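Local coordinates for protein probable transcriptional regulator (Pseudomonas aeruginosa, PDB 2ESN) that probably binds DNA as a LysR-type transcriptional regulator, joining a winged helix-turn-helix domain to a ligand-sensing domain, its target genes and effector being unknown, at residues 18-22 with 70-74; 15-19 with 77-81. All coordinates share one frame; numbering follows the deposited sequence.

Overall arrangement
From the N terminus, after the short helix 6-9 comes helix 15-24; helices 27-34 and 38-52 and the antiparallel pair of strands 57-60 and 63-66 follow before the chain enters the long helix 68-87. Both contacts bring helix 68-87 back onto helix 15-24. Interaction 1 closes the inner loop, joining 18-22 to 70-74 across 47 residues. Interaction 2 joins 15-19 to 77-81 and encloses the first, so the two nest, as expected for helices whose directions are more opposed than parallel. Their centres lie 7 Å apart, and Phe18 and Asp19 serve both. Each also touches the second subunit, interaction 2 through more residues.

Interaction 1. Residues 18-22 with 70-74; sequences FDALY and AEHLA
In the winged helix-turn-helix domain of this LysR-family protein, helix 15-24 meets the start of the long helix 68-87 through two aromatic rings, Phe18 and Tyr22, one turn apart, which reach toward Ala70 and Ala74. The methyl group of Ala74 sits squarely on the Tyr22 ring: CB lies 3.3 Å from the ring centroid and only 6° off the normal, a CH-pi contact that touches the ring carbons almost equally. Phe18 meets the same helix differently. Its chi1 of -176° sends the ring away from its own backbone N and out across the gap, where the rim enters between Ala70 and Ala74. Phe18 CE1 lies 3.6 Å from Ala74 CA, near the ring plane. On the other side of the rim, Phe18 CE2 rests against Ala70 CB. Between them, Phe18 CZ approaches Ala70 O at 3.3 Å. Leu73 CD2 lies over one face, displaced toward the rim.

The short helical segments cross at -110° with their axes 10.9 Å apart, a spacing that the rings bridge against small alanines. This joins the helix ahead of the helix-turn-helix to the one that follows the wing of strands 57-60 and 63-66. Pro66 of that wing touches both Tyr22 and Glu71, and Leu48 of helix 38-52 packs on Phe18.

The Glu71 carboxylate lies near the Tyr22 hydroxyl, but the modelled approach is too close to be judged. Arg25 makes a cation-pi contact with Tyr22. A water donates to Asp19 OD2 and to Ala74 O, 2.7 Å from each, and so links the two helices; the other carboxylate oxygen of Asp19 pairs with Arg23.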
loop_
_atom_site.group_PDB
_atom_site.type_symbol
_atom_site.label_atom_id
_atom_site.label_comp_id
_atom_site.label_asym_id
_atom_site.label_seq_id
_atom_site.Cartn_x
_atom_site.Cartn_y
_atom_site.Cartn_z
ATOM N N PHE C 18 -11.759 -12.533 36.020
ATOM C CA PHE C 18 -10.329 -12.741 36.036
ATOM C C PHE C 18 -9.554 -11.407 35.975
ATOM O O PHE C 18 -8.649 -11.186 36.764
ATOM C CB PHE C 18 -9.837 -13.622 34.891
ATOM C CG PHE C 18 -8.356 -13.926 34.969
ATOM C CD1 PHE C 18 -7.437 -13.182 34.273
ATOM C CD2 PHE C 18 -7.872 -14.946 35.804
ATOM C CE1 PHE C 18 -6.023 -13.465 34.370
ATOM C CE2 PHE C 18 -6.460 -15.236 35.885
ATOM C CZ PHE C 18 -5.566 -14.481 35.154
ATOM N N ASP C 19 -9.851 -10.589 34.972
ATOM C CA ASP C 19 -9.122 -9.355 34.762
ATOM C C ASP C 19 -9.285 -8.337 35.963
ATOM O O ASP C 19 -8.302 -7.757 36.416
ATOM C CB ASP C 19 -9.603 -8.718 33.472
ATOM C CG ASP C 19 -8.842 -7.407 33.135
ATOM O OD1 ASP C 19 -9.413 -6.317 33.313
ATOM O OD2 ASP C 19 -7.694 -7.490 32.671
ATOM N N ALA C 20 -10.520 -8.135 36.420
ATOM C CA ALA C 20 -10.813 -7.294 37.577
ATOM C C ALA C 20 -10.094 -7.777 38.858
ATOM O O ALA C 20 -9.526 -6.959 39.622
ATOM C CB ALA C 20 -12.246 -7.257 37.781
ATOM N N LEU C 21 -10.074 -9.098 39.081
ATOM C CA LEU C 21 -9.456 -9.657 40.262
ATOM C C LEU C 21 -7.939 -9.516 40.133
ATOM O O LEU C 21 -7.256 -9.321 41.141
ATOM C CB LEU C 21 -9.809 -11.165 40.481
ATOM C CG LEU C 21 -10.012 -11.761 41.897
ATOM C CD1 LEU C 21 -9.799 -13.316 42.088
ATOM C CD2 LEU C 21 -9.461 -10.893 43.093
ATOM N N TYR C 22 -7.388 -9.693 38.927
ATOM C CA TYR C 22 -5.932 -9.542 38.741
ATOM C C TYR C 22 -5.355 -8.121 39.059
ATOM O O TYR C 22 -4.242 -7.966 39.635
ATOM C CB TYR C 22 -5.514 -10.013 37.341
ATOM C CG TYR C 22 -4.011 -10.149 37.253
ATOM C CD1 TYR C 22 -3.219 -9.084 36.793
ATOM C CD2 TYR C 22 -3.362 -11.322 37.672
ATOM C CE1 TYR C 22 -1.823 -9.176 36.764
ATOM C CE2 TYR C 22 -1.939 -11.414 37.624
ATOM C CZ TYR C 22 -1.207 -10.347 37.157
ATOM O OH TYR C 22 0.197 -10.423 37.084
ATOM N N ALA C 70 -1.668 -17.901 36.308
ATOM C CA ALA C 70 -2.556 -16.737 36.211
ATOM C C ALA C 70 -1.778 -15.515 35.723
ATOM O O ALA C 70 -2.277 -14.688 34.938
ATOM C CB ALA C 70 -3.228 -16.465 37.536
ATOM N N GLU C 71 -0.538 -15.433 36.184
ATOM C CA GLU C 71 0.363 -14.367 35.773
ATOM C C GLU C 71 0.552 -14.297 34.247
ATOM O O GLU C 71 0.474 -13.227 33.677
ATOM C CB GLU C 71 1.711 -14.594 36.466
ATOM C CG GLU C 71 2.273 -13.370 37.135
ATOM C CD GLU C 71 1.585 -13.055 38.446
ATOM O OE1 GLU C 71 1.721 -13.836 39.424
ATOM O OE2 GLU C 71 0.930 -11.992 38.498
ATOM N N HIS C 72 0.794 -15.446 33.596
ATOM C CA HIS C 72 1.012 -15.517 32.111
ATOM C C HIS C 72 -0.216 -15.061 31.315
ATOM O O HIS C 72 -0.121 -14.307 30.307
ATOM C CB HIS C 72 1.422 -16.940 31.668
ATOM C CG HIS C 72 2.528 -17.549 32.485
ATOM N ND1 HIS C 72 3.410 -16.795 33.240
ATOM C CD2 HIS C 72 2.914 -18.842 32.639
ATOM C CE1 HIS C 72 4.275 -17.599 33.838
ATOM N NE2 HIS C 72 3.996 -18.847 33.493
ATOM N N LEU C 73 -1.377 -15.456 31.835
ATOM C CA LEU C 73 -2.667 -15.218 31.199
ATOM C C LEU C 73 -3.185 -13.780 31.327
ATOM O O LEU C 73 -3.978 -13.333 30.492
ATOM C CB LEU C 73 -3.692 -16.216 31.771
ATOM C CG LEU C 73 -5.142 -16.177 31.239
ATOM C CD1 LEU C 73 -5.203 -16.420 29.713
ATOM C CD2 LEU C 73 -5.959 -17.217 31.957
ATOM N N ALA C 74 -2.734 -13.029 32.343
ATOM C CA ALA C 74 -3.385 -11.737 32.614
ATOM C C ALA C 74 -3.054 -10.718 31.594
ATOM O O ALA C 74 -3.846 -9.845 31.301
ATOM C CB ALA C 74 -3.036 -11.199 34.054
HETATM O O HOH W 1 -5.570 -9.116 33.249
#

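Interaction 2. Residues 15-19 with 77-81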
loop_
_atom_site.group_PDB
_atom_site.type_symbol
_atom_site.label_atom_id
_atom_site.label_comp_id
_atom_site.label_asym_id
_atom_site.label_seq_id
_atom_site.Cartn_x
_atom_site.Cartn_y
_atom_site.Cartn_z
ATOM N N LEU C 15 -13.894 -13.977 31.984
ATOM C CA LEU C 15 -12.564 -13.328 31.860
ATOM C C LEU C 15 -12.566 -11.887 32.333
ATOM O O LEU C 15 -11.500 -11.341 32.631
ATOM C CB LEU C 15 -12.012 -13.386 30.441
ATOM C CG LEU C 15 -11.601 -14.780 30.003
ATOM C CD1 LEU C 15 -11.251 -14.728 28.552
ATOM C CD2 LEU C 15 -10.444 -15.373 30.828
ATOM N N LEU C 16 -13.718 -11.234 32.376
ATOM C CA LEU C 16 -13.745 -9.894 33.023
ATOM C C LEU C 16 -13.561 -10.000 34.509
ATOM O O LEU C 16 -13.175 -8.998 35.119
ATOM C CB LEU C 16 -15.073 -9.149 32.862
ATOM C CG LEU C 16 -15.438 -8.979 31.404
ATOM C CD1 LEU C 16 -16.874 -8.618 31.406
ATOM C CD2 LEU C 16 -14.546 -7.858 30.901
ATOM N N VAL C 17 -13.955 -11.155 35.100
ATOM C CA VAL C 17 -13.820 -11.391 36.560
ATOM C C VAL C 17 -12.351 -11.658 36.833
ATOM O O VAL C 17 -11.730 -11.055 37.722
ATOM C CB VAL C 17 -14.753 -12.595 37.033
ATOM C CG1 VAL C 17 -14.465 -12.979 38.426
ATOM C CG2 VAL C 17 -16.224 -12.218 36.922
ATOM N N PHE C 18 -11.759 -12.533 36.020
ATOM C CA PHE C 18 -10.329 -12.741 36.036
ATOM C C PHE C 18 -9.554 -11.407 35.975
ATOM O O PHE C 18 -8.649 -11.186 36.764
ATOM C CB PHE C 18 -9.837 -13.622 34.891
ATOM C CG PHE C 18 -8.356 -13.926 34.969
ATOM C CD1 PHE C 18 -7.437 -13.182 34.273
ATOM C CD2 PHE C 18 -7.872 -14.946 35.804
ATOM C CE1 PHE C 18 -6.023 -13.465 34.370
ATOM C CE2 PHE C 18 -6.460 -15.236 35.885
ATOM C CZ PHE C 18 -5.566 -14.481 35.154
ATOM N N ASP C 19 -9.851 -10.589 34.972
ATOM C CA ASP C 19 -9.122 -9.355 34.762
ATOM C C ASP C 19 -9.285 -8.337 35.963
ATOM O O ASP C 19 -8.302 -7.757 36.416
ATOM C CB ASP C 19 -9.603 -8.718 33.472
ATOM C CG ASP C 19 -8.842 -7.407 33.135
ATOM O OD1 ASP C 19 -9.413 -6.317 33.313
ATOM O OD2 ASP C 19 -7.694 -7.490 32.671
ATOM N N VAL C 77 -5.284 -11.533 28.551
ATOM C CA VAL C 77 -6.625 -10.957 28.867
ATOM C C VAL C 77 -6.663 -9.447 28.799
ATOM O O VAL C 77 -7.619 -8.815 28.198
ATOM C CB VAL C 77 -7.156 -11.464 30.217
ATOM C CG1 VAL C 77 -8.507 -10.891 30.514
ATOM C CG2 VAL C 77 -7.277 -12.952 30.150
ATOM N N ALA C 78 -5.609 -8.830 29.349
ATOM C CA ALA C 78 -5.595 -7.345 29.327
ATOM C C ALA C 78 -5.478 -6.823 27.923
ATOM O O ALA C 78 -6.119 -5.837 27.566
ATOM C CB ALA C 78 -4.477 -6.800 30.189
ATOM N N ALA C 79 -4.649 -7.461 27.114
ATOM C CA ALA C 79 -4.502 -7.013 25.733
ATOM C C ALA C 79 -5.852 -7.171 24.967
ATOM O O ALA C 79 -6.338 -6.251 24.278
ATOM C CB ALA C 79 -3.393 -7.814 25.071
ATOM N N ALA C 80 -6.499 -8.314 25.190
ATOM C CA ALA C 80 -7.718 -8.657 24.486
ATOM C C ALA C 80 -8.812 -7.642 24.840
ATOM O O ALA C 80 -9.485 -7.044 23.941
ATOM C CB ALA C 80 -8.100 -10.122 24.861
ATOM N N LEU C 81 -8.940 -7.378 26.136
ATOM C CA LEU C 81 -9.953 -6.426 26.636
ATOM C C LEU C 81 -9.652 -4.999 26.158
ATOM O O LEU C 81 -10.570 -4.206 25.893
ATOM C CB LEU C 81 -10.012 -6.455 28.145
ATOM C CG LEU C 81 -10.639 -7.727 28.719
ATOM C CD1 LEU C 81 -10.878 -7.617 30.199
ATOM C CD2 LEU C 81 -11.940 -8.044 28.004
#
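Val77 and Leu81, one turn apart on the long helix 68-87, pack against Leu15, Leu16, Phe18 and Asp19 of helix 15-24. The two branches of Val77 divide the work. With chi1 at -179°, CG1 lies opposite the backbone N and meets the helix 15-24 backbone and Asp19: it is 3.7 Å from Leu15 O and 3.8 Å from Asp19 CB. CG2 takes the position beside the backbone N and faces Leu15 CD2 at 4.0 Å, with Phe18 CD1 at a similar distance.

Leu81 is extended, its CG opposite the carbonyl carbon (chi1 -71°, chi2 -171°), which carries CD1 against the side of Asp19. There CD1 lies 3.6 Å from Asp19 CG, the two side chains arriving from opposite directions. The same methyl also meets Leu16 CD2 at 3.7 Å; Leu16 leaves its backbone heading away from the long helix, and its end turns back to make this contact.

Asp19 thus offers its CB and carboxylate carbon to apolar neighbours, while its polar end is held by Arg23 through a salt bridge at OD1. Asp19 OD2 lies alongside Ala78, 4.0 Å from its CA, in plain van der Waals contact.

The second subunit adds to this layer, its Leu84 packing on Leu15 and Ala80, its Leu12 on Leu16 and its Leu7 on Leu81. Together these contacts seat helix 15-24 of the winged helix-turn-helix domain on the long linker helix, which pairs the DNA-binding domains of two subunits in LysR-type regulators.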